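D-alanyl transferase DltD (Enterococcus faecium TX0133A04, PDB 6PFX) probably transfers D-alanine in the D-alanylation of lipoteichoic acid, a modification of the cell wall of Gram-positive bacteria. Local coordinates at residues 22-27 against 83-88; 121-126 against 181-186; 227-232 against 349-354. All blocks are in the same frame, centred on the assembly; numbering follows the deposited sequence.

Contact 1: residues 22-27 against 83-88; sequences NVLKGD and YMMMRS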
loop_
_atom_site.group_PDB
_atom_site.type_symbol
_atom_site.label_atom_id
_atom_site.label_comp_id
_atom_site.label_asym_id
_atom_site.label_seq_id
_atom_site.Cartn_x
_atom_site.Cartn_y
_atom_site.Cartn_z
ATOM N N ASN A 22 7.960 2.909 13.648
ATOM C CA ASN A 22 8.776 1.890 14.301
ATOM C C ASN A 22 8.188 0.491 14.137
ATOM O O ASN A 22 8.936 -0.493 14.118
ATOM C CB ASN A 22 8.926 2.198 15.792
ATOM C CG ASN A 22 9.852 3.364 16.058
ATOM O OD1 ASN A 22 10.828 3.577 15.339
ATOM N ND2 ASN A 22 9.548 4.131 17.098
ATOM N N VAL A 23 6.860 0.378 14.037
ATOM C CA VAL A 23 6.234 -0.915 13.762
ATOM C C VAL A 23 6.462 -1.308 12.309
ATOM O O VAL A 23 6.859 -2.441 12.005
ATOM C CB VAL A 23 4.732 -0.855 14.100
ATOM C CG1 VAL A 23 4.004 -2.084 13.570
ATOM C CG2 VAL A 23 4.527 -0.731 15.601
ATOM N N LEU A 24 6.250 -0.361 11.391
ATOM C CA LEU A 24 6.371 -0.651 9.967
ATOM C C LEU A 24 7.805 -0.993 9.571
ATOM O O LEU A 24 8.013 -1.799 8.656
ATOM C CB LEU A 24 5.856 0.532 9.146
ATOM C CG LEU A 24 4.417 0.993 9.385
ATOM C CD1 LEU A 24 4.022 1.979 8.289
ATOM C CD2 LEU A 24 3.435 -0.154 9.455
ATOM N N LYS A 25 8.801 -0.396 10.236
ATOM C CA LYS A 25 10.205 -0.687 9.973
ATOM C C LYS A 25 10.736 -1.865 10.778
ATOM O O LYS A 25 11.866 -2.305 10.536
ATOM C CB LYS A 25 11.078 0.522 10.336
ATOM C CG LYS A 25 10.892 1.719 9.443
ATOM C CD LYS A 25 11.953 2.805 9.649
ATOM C CE LYS A 25 12.068 3.241 11.103
ATOM N NZ LYS A 25 13.043 4.363 11.276
ATOM N N GLY A 26 9.970 -2.366 11.744
ATOM C CA GLY A 26 10.435 -3.406 12.632
ATOM C C GLY A 26 9.980 -4.794 12.214
ATOM O O GLY A 26 9.463 -5.015 11.115
ATOM N N ASP A 27 10.210 -5.748 13.126
ATOM C CA ASP A 27 9.842 -7.138 12.918
ATOM C C ASP A 27 8.996 -7.714 14.052
ATOM O O ASP A 27 8.010 -8.409 13.796
ATOM C CB ASP A 27 11.099 -8.016 12.785
ATOM C CG ASP A 27 11.762 -7.910 11.434
ATOM O OD1 ASP A 27 11.085 -7.563 10.449
ATOM O OD2 ASP A 27 12.975 -8.194 11.354
ATOM N N TYR A 83 7.249 -3.895 0.002
ATOM C CA TYR A 83 7.979 -5.130 -0.254
ATOM C C TYR A 83 8.895 -5.488 0.911
ATOM O O TYR A 83 8.986 -6.656 1.298
ATOM C CB TYR A 83 8.831 -5.024 -1.521
ATOM C CG TYR A 83 9.685 -6.258 -1.760
ATOM C CD1 TYR A 83 9.132 -7.393 -2.320
ATOM C CD2 TYR A 83 11.036 -6.292 -1.423
ATOM C CE1 TYR A 83 9.896 -8.538 -2.548
ATOM C CE2 TYR A 83 11.805 -7.434 -1.643
ATOM C CZ TYR A 83 11.228 -8.552 -2.215
ATOM O OH TYR A 83 11.970 -9.699 -2.443
ATOM N N MET A 84 9.618 -4.500 1.456
ATOM C CA MET A 84 10.537 -4.785 2.552
ATOM C C MET A 84 9.780 -5.259 3.784
ATOM O O MET A 84 10.265 -6.116 4.530
ATOM C CB MET A 84 11.356 -3.548 2.916
ATOM C CG MET A 84 12.205 -3.001 1.808
ATOM S SD MET A 84 13.282 -4.246 1.114
ATOM C CE MET A 84 14.009 -4.930 2.602
ATOM N N MET A 85 8.596 -4.697 4.024
ATOM C CA MET A 85 7.763 -5.196 5.110
ATOM C C MET A 85 7.376 -6.648 4.867
ATOM O O MET A 85 7.501 -7.495 5.758
ATOM C CB MET A 85 6.510 -4.335 5.250
ATOM C CG MET A 85 6.792 -2.895 5.581
ATOM S SD MET A 85 5.272 -1.943 5.773
ATOM C CE MET A 85 5.877 -0.320 5.298
ATOM N N MET A 86 6.904 -6.954 3.654
ATOM C CA MET A 86 6.439 -8.302 3.357
ATOM C C MET A 86 7.571 -9.311 3.473
ATOM O O MET A 86 7.409 -10.379 4.079
ATOM C CB MET A 86 5.894 -8.353 1.934
ATOM C CG MET A 86 4.624 -7.588 1.725
ATOM S SD MET A 86 4.150 -7.721 -0.012
ATOM C CE MET A 86 2.749 -6.624 0.010
ATOM N N ARG A 87 8.717 -8.997 2.854
ATOM C CA ARG A 87 9.857 -9.909 2.831
ATOM C C ARG A 87 10.383 -10.163 4.237
ATOM O O ARG A 87 10.767 -11.290 4.570
ATOM C CB ARG A 87 10.958 -9.322 1.938
ATOM C CG ARG A 87 12.203 -10.196 1.779
ATOM C CD ARG A 87 11.928 -11.332 0.809
ATOM N NE ARG A 87 13.046 -12.264 0.672
ATOM C CZ ARG A 87 13.785 -12.439 -0.425
ATOM N NH1 ARG A 87 13.557 -11.742 -1.539
ATOM N NH2 ARG A 87 14.765 -13.340 -0.400
ATOM N N SER A 88 10.434 -9.125 5.071
ATOM C CA SER A 88 10.964 -9.283 6.419
ATOM C C SER A 88 9.999 -10.041 7.320
ATOM O O SER A 88 10.420 -10.591 8.342
ATOM C CB SER A 88 11.290 -7.916 7.028
ATOM O OG SER A 88 10.125 -7.125 7.216
HETATM O O HOH W 1 12.204 -11.292 10.373
#
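L24 and D27 mark the two points at which residues 22-27 come closest to the helical segment 83-88: the CA atoms of L24 and M85 are 6.8 Å apart, and those of D27 and S88 6.9 Å. Between these points G26 N bonds to V23 O. Segment 83-88 belongs to helix 79-89, the beta-alpha-beta crossover between strands 68-71 and 97-101 of the parallel sheet, whose strand order 2-1-3-4-5 is that of the SGNH hydrolase fold. No hydrogen bond joins the two segments directly, so the evidence for the contact is packing and shared partners. M85 reaches across: with chi2 -179° and chi3 -152° the thioether runs out from the helix and sets CE 3.9 Å from L24 CB, while its CG lies 3.5 Å from L24 O. L72 lies against both apolar side chains. The other end is polar. D27 OD1 stands 3.4 Å from S88 OG, yet the pair is not bonded; K30 NZ links them, in a salt bridge with D27 OD1 and hydrogen-bonded to S88 OG and G26 O. One ammonium group thus gathers three oxygens, and its charge probably eases the approach of the two acceptors G26 O and D27 OD1. The hydroxyl of S88 sits between its own backbone N and carbonyl carbon (chi1 65°), turned back along its helix so that OG lies near the carbonyls of M84 and M85, with K30 as its outside partner. A water adds an indirect link, 2.8 Å from S88 O and, in a weak bond, 3.3 Å from D27 OD2.

Contact 2: residues 121-126 against 181-186; sequences YSELQT and RSQWNM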
loop_
_atom_site.group_PDB
_atom_site.type_symbol
_atom_site.label_atom_id
_atom_site.label_comp_id
_atom_site.label_asym_id
_atom_site.label_seq_id
_atom_site.Cartn_x
_atom_site.Cartn_y
_atom_site.Cartn_z
ATOM N N TYR A 121 13.211 3.477 5.104
ATOM C CA TYR A 121 14.349 2.588 4.923
ATOM C C TYR A 121 14.722 1.961 6.261
ATOM O O TYR A 121 14.957 2.671 7.245
ATOM C CB TYR A 121 15.550 3.338 4.360
ATOM C CG TYR A 121 16.800 2.485 4.359
ATOM C CD1 TYR A 121 16.871 1.325 3.597
ATOM C CD2 TYR A 121 17.901 2.831 5.129
ATOM C CE1 TYR A 121 18.016 0.534 3.600
ATOM C CE2 TYR A 121 19.043 2.047 5.140
ATOM C CZ TYR A 121 19.094 0.902 4.372
ATOM O OH TYR A 121 20.225 0.114 4.372
ATOM N N SER A 122 14.763 0.629 6.289
ATOM C CA SER A 122 14.989 -0.145 7.504
ATOM C C SER A 122 16.207 -1.025 7.273
ATOM O O SER A 122 16.158 -1.950 6.451
ATOM C CB SER A 122 13.779 -1.020 7.819
ATOM O OG SER A 122 14.072 -1.892 8.886
ATOM N N GLU A 123 17.304 -0.732 7.974
ATOM C CA GLU A 123 18.455 -1.623 7.915
ATOM C C GLU A 123 18.075 -3.021 8.384
ATOM O O GLU A 123 18.556 -4.021 7.837
ATOM C CB GLU A 123 19.595 -1.088 8.780
ATOM C CG GLU A 123 20.372 0.060 8.162
ATOM C CD GLU A 123 21.447 0.591 9.095
ATOM O OE1 GLU A 123 21.146 0.816 10.287
ATOM O OE2 GLU A 123 22.595 0.771 8.640
ATOM N N LEU A 124 17.226 -3.109 9.415
ATOM C CA LEU A 124 16.812 -4.405 9.948
ATOM C C LEU A 124 16.165 -5.252 8.860
ATOM O O LEU A 124 16.515 -6.422 8.671
ATOM C CB LEU A 124 15.844 -4.210 11.124
ATOM C CG LEU A 124 15.168 -5.464 11.693
ATOM C CD1 LEU A 124 16.155 -6.518 12.197
ATOM C CD2 LEU A 124 14.178 -5.099 12.815
ATOM N N GLN A 125 15.219 -4.667 8.125
ATOM C CA GLN A 125 14.502 -5.422 7.107
ATOM C C GLN A 125 15.378 -5.698 5.899
ATOM O O GLN A 125 15.230 -6.747 5.259
ATOM C CB GLN A 125 13.247 -4.652 6.706
ATOM C CG GLN A 125 12.233 -4.587 7.833
ATOM C CD GLN A 125 11.015 -3.772 7.486
ATOM O OE1 GLN A 125 11.000 -3.029 6.505
ATOM N NE2 GLN A 125 9.977 -3.913 8.295
ATOM N N THR A 126 16.283 -4.773 5.567
ATOM C CA THR A 126 17.232 -5.009 4.485
ATOM C C THR A 126 18.136 -6.187 4.820
ATOM O O THR A 126 18.324 -7.094 3.999
ATOM C CB THR A 126 18.052 -3.742 4.227
ATOM O OG1 THR A 126 17.182 -2.647 3.916
ATOM C CG2 THR A 126 19.012 -3.954 3.068
ATOM N N ARG A 181 26.489 -9.207 10.635
ATOM C CA ARG A 181 25.696 -10.003 11.562
ATOM C C ARG A 181 25.631 -9.369 12.946
ATOM O O ARG A 181 24.584 -9.423 13.605
ATOM C CB ARG A 181 26.258 -11.417 11.641
ATOM C CG ARG A 181 25.435 -12.321 12.518
ATOM C CD ARG A 181 25.937 -13.753 12.436
ATOM N NE ARG A 181 25.185 -14.558 11.473
ATOM C CZ ARG A 181 25.587 -14.842 10.235
ATOM N NH1 ARG A 181 26.744 -14.387 9.772
ATOM N NH2 ARG A 181 24.819 -15.592 9.456
ATOM N N SER A 182 26.735 -8.784 13.413
ATOM C CA SER A 182 26.724 -8.131 14.717
ATOM C C SER A 182 25.709 -6.994 14.743
ATOM O O SER A 182 24.888 -6.897 15.663
ATOM C CB SER A 182 28.121 -7.621 15.061
ATOM O OG SER A 182 28.139 -7.121 16.384
ATOM N N GLN A 183 25.742 -6.128 13.727
ATOM C CA GLN A 183 24.767 -5.047 13.638
ATOM C C GLN A 183 23.347 -5.590 13.532
ATOM O O GLN A 183 22.424 -5.064 14.167
ATOM C CB GLN A 183 25.092 -4.171 12.428
ATOM C CG GLN A 183 24.201 -2.945 12.288
ATOM C CD GLN A 183 24.551 -2.079 11.082
ATOM O OE1 GLN A 183 25.240 -2.515 10.155
ATOM N NE2 GLN A 183 24.076 -0.838 11.096
ATOM N N TRP A 184 23.149 -6.635 12.726
ATOM C CA TRP A 184 21.822 -7.223 12.574
ATOM C C TRP A 184 21.271 -7.678 13.917
ATOM O O TRP A 184 20.121 -7.379 14.260
ATOM C CB TRP A 184 21.901 -8.399 11.602
ATOM C CG TRP A 184 20.598 -8.995 11.164
ATOM C CD1 TRP A 184 19.427 -8.340 10.908
ATOM C CD2 TRP A 184 20.349 -10.381 10.908
ATOM N NE1 TRP A 184 18.466 -9.237 10.508
ATOM C CE2 TRP A 184 19.007 -10.496 10.502
ATOM C CE3 TRP A 184 21.133 -11.535 10.979
ATOM C CZ2 TRP A 184 18.432 -11.723 10.174
ATOM C CZ3 TRP A 184 20.561 -12.746 10.657
ATOM C CH2 TRP A 184 19.225 -12.833 10.258
ATOM N N ASN A 185 22.081 -8.408 14.691
ATOM C CA ASN A 185 21.610 -8.929 15.970
ATOM C C ASN A 185 21.248 -7.789 16.909
ATOM O O ASN A 185 20.242 -7.854 17.625
ATOM C CB ASN A 185 22.687 -9.818 16.597
ATOM C CG ASN A 185 22.871 -11.133 15.854
ATOM O OD1 ASN A 185 21.989 -11.574 15.119
ATOM N ND2 ASN A 185 24.019 -11.769 16.054
ATOM N N MET A 186 22.054 -6.729 16.904
ATOM C CA MET A 186 21.768 -5.552 17.716
ATOM C C MET A 186 20.420 -4.961 17.341
ATOM O O MET A 186 19.593 -4.667 18.213
ATOM C CB MET A 186 22.896 -4.539 17.509
ATOM C CG MET A 186 22.623 -3.122 17.986
ATOM S SD MET A 186 24.129 -2.110 18.057
ATOM C CE MET A 186 24.606 -1.974 16.331
#
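L124 and W184 form the apolar centre of this contact, with their CA atoms 6.3 Å apart and their side chains crossing at about a right angle. Both have CG anti to the backbone N (chi1 172° for L124), which swings L124 CD1 and the W184 indole into the space between the helices. The touching branch of L124 is CD1, 4.0 Å from W184 CD1 and 3.9 Å from W184 NE1, so the methyl meets the pyrrole part of the indole. L124 O lies obliquely to the same ring, but the indole N-H is engaged by D128 OD1, one turn further along helix 123-132. F131 stacks on the indole and K188 makes a cation-pi contact with it, which probably restricts rotation of the ring.

Q183 supplies the polar flank. Its extended chain crosses E123 at about a right angle, and the amide and carboxylate planes are 89° apart. Q183 NE2 donates to E123 OE2 at 3.3 Å, a weak bond by its 127° N-H...O angle; the firmer anchor of this amide is the hydrogen bond between Q183 OE1 and Y127 OH.

S122 is the N-cap of helix 123-132, its OG accepting from Q125 N at 3.1 Å. The whole is packing of helix 123-132 against helix 181-193 in the helical region flanking the SGNH-like sheet.

Contact 3: residues 227-232 against 349-354; sequences NQIGER and LGWKGW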
loop_
_atom_site.group_PDB
_atom_site.type_symbol
_atom_site.label_atom_id
_atom_site.label_comp_id
_atom_site.label_asym_id
_atom_site.label_seq_id
_atom_site.Cartn_x
_atom_site.Cartn_y
_atom_site.Cartn_z
ATOM N N ASN A 227 -23.331 9.429 2.725
ATOM C CA ASN A 227 -23.687 10.632 1.987
ATOM C C ASN A 227 -24.005 11.779 2.936
ATOM O O ASN A 227 -23.635 12.928 2.666
ATOM C CB ASN A 227 -24.875 10.356 1.068
ATOM C CG ASN A 227 -24.493 9.584 -0.172
ATOM O OD1 ASN A 227 -23.353 9.638 -0.635
ATOM N ND2 ASN A 227 -25.464 8.898 -0.748
ATOM N N GLN A 228 -24.667 11.487 4.065
ATOM C CA GLN A 228 -24.974 12.553 5.014
ATOM C C GLN A 228 -23.702 13.122 5.630
ATOM O O GLN A 228 -23.533 14.344 5.709
ATOM C CB GLN A 228 -25.913 12.066 6.113
ATOM C CG GLN A 228 -27.306 11.708 5.642
ATOM C CD GLN A 228 -28.102 10.938 6.690
ATOM O OE1 GLN A 228 -27.536 10.342 7.607
ATOM N NE2 GLN A 228 -29.423 10.952 6.556
ATOM N N ILE A 229 -22.781 12.251 6.039
ATOM C CA ILE A 229 -21.539 12.724 6.633
ATOM C C ILE A 229 -20.706 13.458 5.592
ATOM O O ILE A 229 -20.175 14.544 5.858
ATOM C CB ILE A 229 -20.792 11.542 7.276
ATOM C CG1 ILE A 229 -21.619 10.978 8.438
ATOM C CG2 ILE A 229 -19.432 11.977 7.763
ATOM C CD1 ILE A 229 -21.066 9.681 9.029
ATOM N N GLY A 230 -20.586 12.897 4.388
ATOM C CA GLY A 230 -19.826 13.572 3.350
ATOM C C GLY A 230 -20.363 14.960 3.067
ATOM O O GLY A 230 -19.604 15.927 2.959
ATOM N N GLU A 231 -21.684 15.083 2.943
ATOM C CA GLU A 231 -22.259 16.392 2.650
ATOM C C GLU A 231 -21.925 17.390 3.751
ATOM O O GLU A 231 -21.544 18.533 3.474
ATOM C CB GLU A 231 -23.769 16.260 2.470
ATOM C CG GLU A 231 -24.463 17.481 1.909
ATOM C CD GLU A 231 -25.920 17.201 1.607
ATOM O OE1 GLU A 231 -26.545 16.409 2.354
ATOM O OE2 GLU A 231 -26.427 17.758 0.611
ATOM N N ARG A 232 -22.055 16.969 5.009
ATOM C CA ARG A 232 -21.828 17.867 6.137
ATOM C C ARG A 232 -20.364 18.261 6.264
ATOM O O ARG A 232 -20.065 19.346 6.776
ATOM C CB ARG A 232 -22.347 17.168 7.401
ATOM C CG ARG A 232 -22.199 17.894 8.719
ATOM C CD ARG A 232 -22.490 16.898 9.874
ATOM N NE ARG A 232 -23.589 15.985 9.539
ATOM C CZ ARG A 232 -23.702 14.727 9.970
ATOM N NH1 ARG A 232 -22.782 14.194 10.763
ATOM N NH2 ARG A 232 -24.740 13.992 9.589
ATOM N N LEU A 349 -9.158 7.707 -0.179
ATOM C CA LEU A 349 -10.485 7.129 -0.042
ATOM C C LEU A 349 -11.203 7.717 1.160
ATOM O O LEU A 349 -10.595 7.972 2.205
ATOM C CB LEU A 349 -10.385 5.617 0.145
ATOM C CG LEU A 349 -10.156 4.792 -1.109
ATOM C CD1 LEU A 349 -9.834 3.371 -0.675
ATOM C CD2 LEU A 349 -11.349 4.799 -2.026
ATOM N N GLY A 350 -12.515 7.911 1.009
ATOM C CA GLY A 350 -13.373 8.556 1.975
ATOM C C GLY A 350 -14.616 7.700 2.203
ATOM O O GLY A 350 -14.647 6.538 1.944
ATOM N N TRP A 351 -15.673 8.390 2.661
ATOM C CA TRP A 351 -16.829 7.689 3.230
ATOM C C TRP A 351 -17.439 6.680 2.255
ATOM O O TRP A 351 -17.554 5.483 2.558
ATOM C CB TRP A 351 -17.860 8.727 3.680
ATOM C CG TRP A 351 -17.254 9.847 4.495
ATOM C CD1 TRP A 351 -17.085 9.875 5.848
ATOM C CD2 TRP A 351 -16.725 11.092 3.999
ATOM N NE1 TRP A 351 -16.476 11.050 6.227
ATOM C CE2 TRP A 351 -16.255 11.818 5.114
ATOM C CE3 TRP A 351 -16.597 11.658 2.720
ATOM C CZ2 TRP A 351 -15.683 13.087 4.994
ATOM C CZ3 TRP A 351 -16.030 12.926 2.600
ATOM C CH2 TRP A 351 -15.574 13.621 3.735
ATOM N N LYS A 352 -17.841 7.136 1.077
ATOM C CA LYS A 352 -18.475 6.230 0.128
ATOM C C LYS A 352 -17.475 5.263 -0.483
ATOM O O LYS A 352 -17.849 4.134 -0.839
ATOM C CB LYS A 352 -19.195 7.061 -0.930
ATOM C CG LYS A 352 -20.506 7.647 -0.398
ATOM C CD LYS A 352 -21.636 6.651 -0.452
ATOM C CE LYS A 352 -22.090 6.413 -1.884
ATOM N NZ LYS A 352 -22.857 5.145 -2.018
ATOM N N GLY A 353 -16.214 5.684 -0.598
ATOM C CA GLY A 353 -15.206 4.845 -1.217
ATOM C C GLY A 353 -14.839 3.660 -0.351
ATOM O O GLY A 353 -14.793 2.520 -0.823
ATOM N N TRP A 354 -14.585 3.913 0.938
ATOM C CA TRP A 354 -14.370 2.813 1.872
ATOM C C TRP A 354 -15.602 1.918 1.969
ATOM O O TRP A 354 -15.476 0.699 2.106
ATOM C CB TRP A 354 -13.955 3.332 3.252
ATOM C CG TRP A 354 -12.504 3.701 3.352
ATOM C CD1 TRP A 354 -11.983 4.915 3.721
ATOM C CD2 TRP A 354 -11.376 2.847 3.092
ATOM N NE1 TRP A 354 -10.609 4.863 3.709
ATOM C CE2 TRP A 354 -10.211 3.609 3.324
ATOM C CE3 TRP A 354 -11.238 1.509 2.698
ATOM C CZ2 TRP A 354 -8.931 3.079 3.165
ATOM C CZ3 TRP A 354 -9.968 0.988 2.543
ATOM C CH2 TRP A 354 -8.832 1.772 2.777
#
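W351 lays one face of its indole against the backbone of G230, and this is where the contact is tight. G230 CA stands 3.9 Å from the centroid of the six-membered ring and only 15° off its normal, a CH-pi contact over the face. With no side chain between them, the CA atoms of G230 and W351 approach to 6.6 Å. The same face carries I229: its CB lies over the ring, and its CG2, anti to the backbone N, sits above the rim of the pyrrole ring, 3.5 Å from W351 NE1 and 3.7 Å from W351 CD1. A226 and E233 of helix 219-233 also touch the indole, so W351 packs along more than one turn of that helix.

W351 opens helix 351-365, for which G350 is the N-cap residue; W354 N bonds to G350 O at 2.8 Å. In the SGNH-like fold this helix follows the segment bearing H348 and D345. With S46, these two are arranged like a Ser-His-Asp triad, consistent with the SGNH family, and the W351 side chain is near these residues without touching them.

Toward solvent the packing changes character. N227 and K352, both partly exposed, have their CA atoms 7.1 Å apart and share no hydrogen bond. N227 OD1 rests instead against the aliphatic part of the lysine, 3.5 Å from both K352 CG and CD. Bends at chi2 (-82°) and chi3 (-72°) fold the K352 chain past the amide, and its NZ goes on to bond S223 OG on an earlier turn of helix 219-233.

Overall arrangement
Contacts 1 and 2 are continuous. Their centres are about 11 Å apart, and helix 123-132 with the residue before it serves both: S122 OG is 2.8 Å from K25 O and Q125 NE2 is 2.9 Å from L24 O, both probable hydrogen bonds, while Q125 CG packs against S88 OG. Contact 3 lies on the opposite side of the chain's centre, about 31 Å from contact 1 and about 42 Å from contact 2 between centres, with nearest atoms about 14 and 20 Å away. It is also the contact whose indole approaches the presumed S46, H348, D345 triad. Each contact lies among the helices and loops flanking the parallel sheet, and the three follow one another in series along the chain.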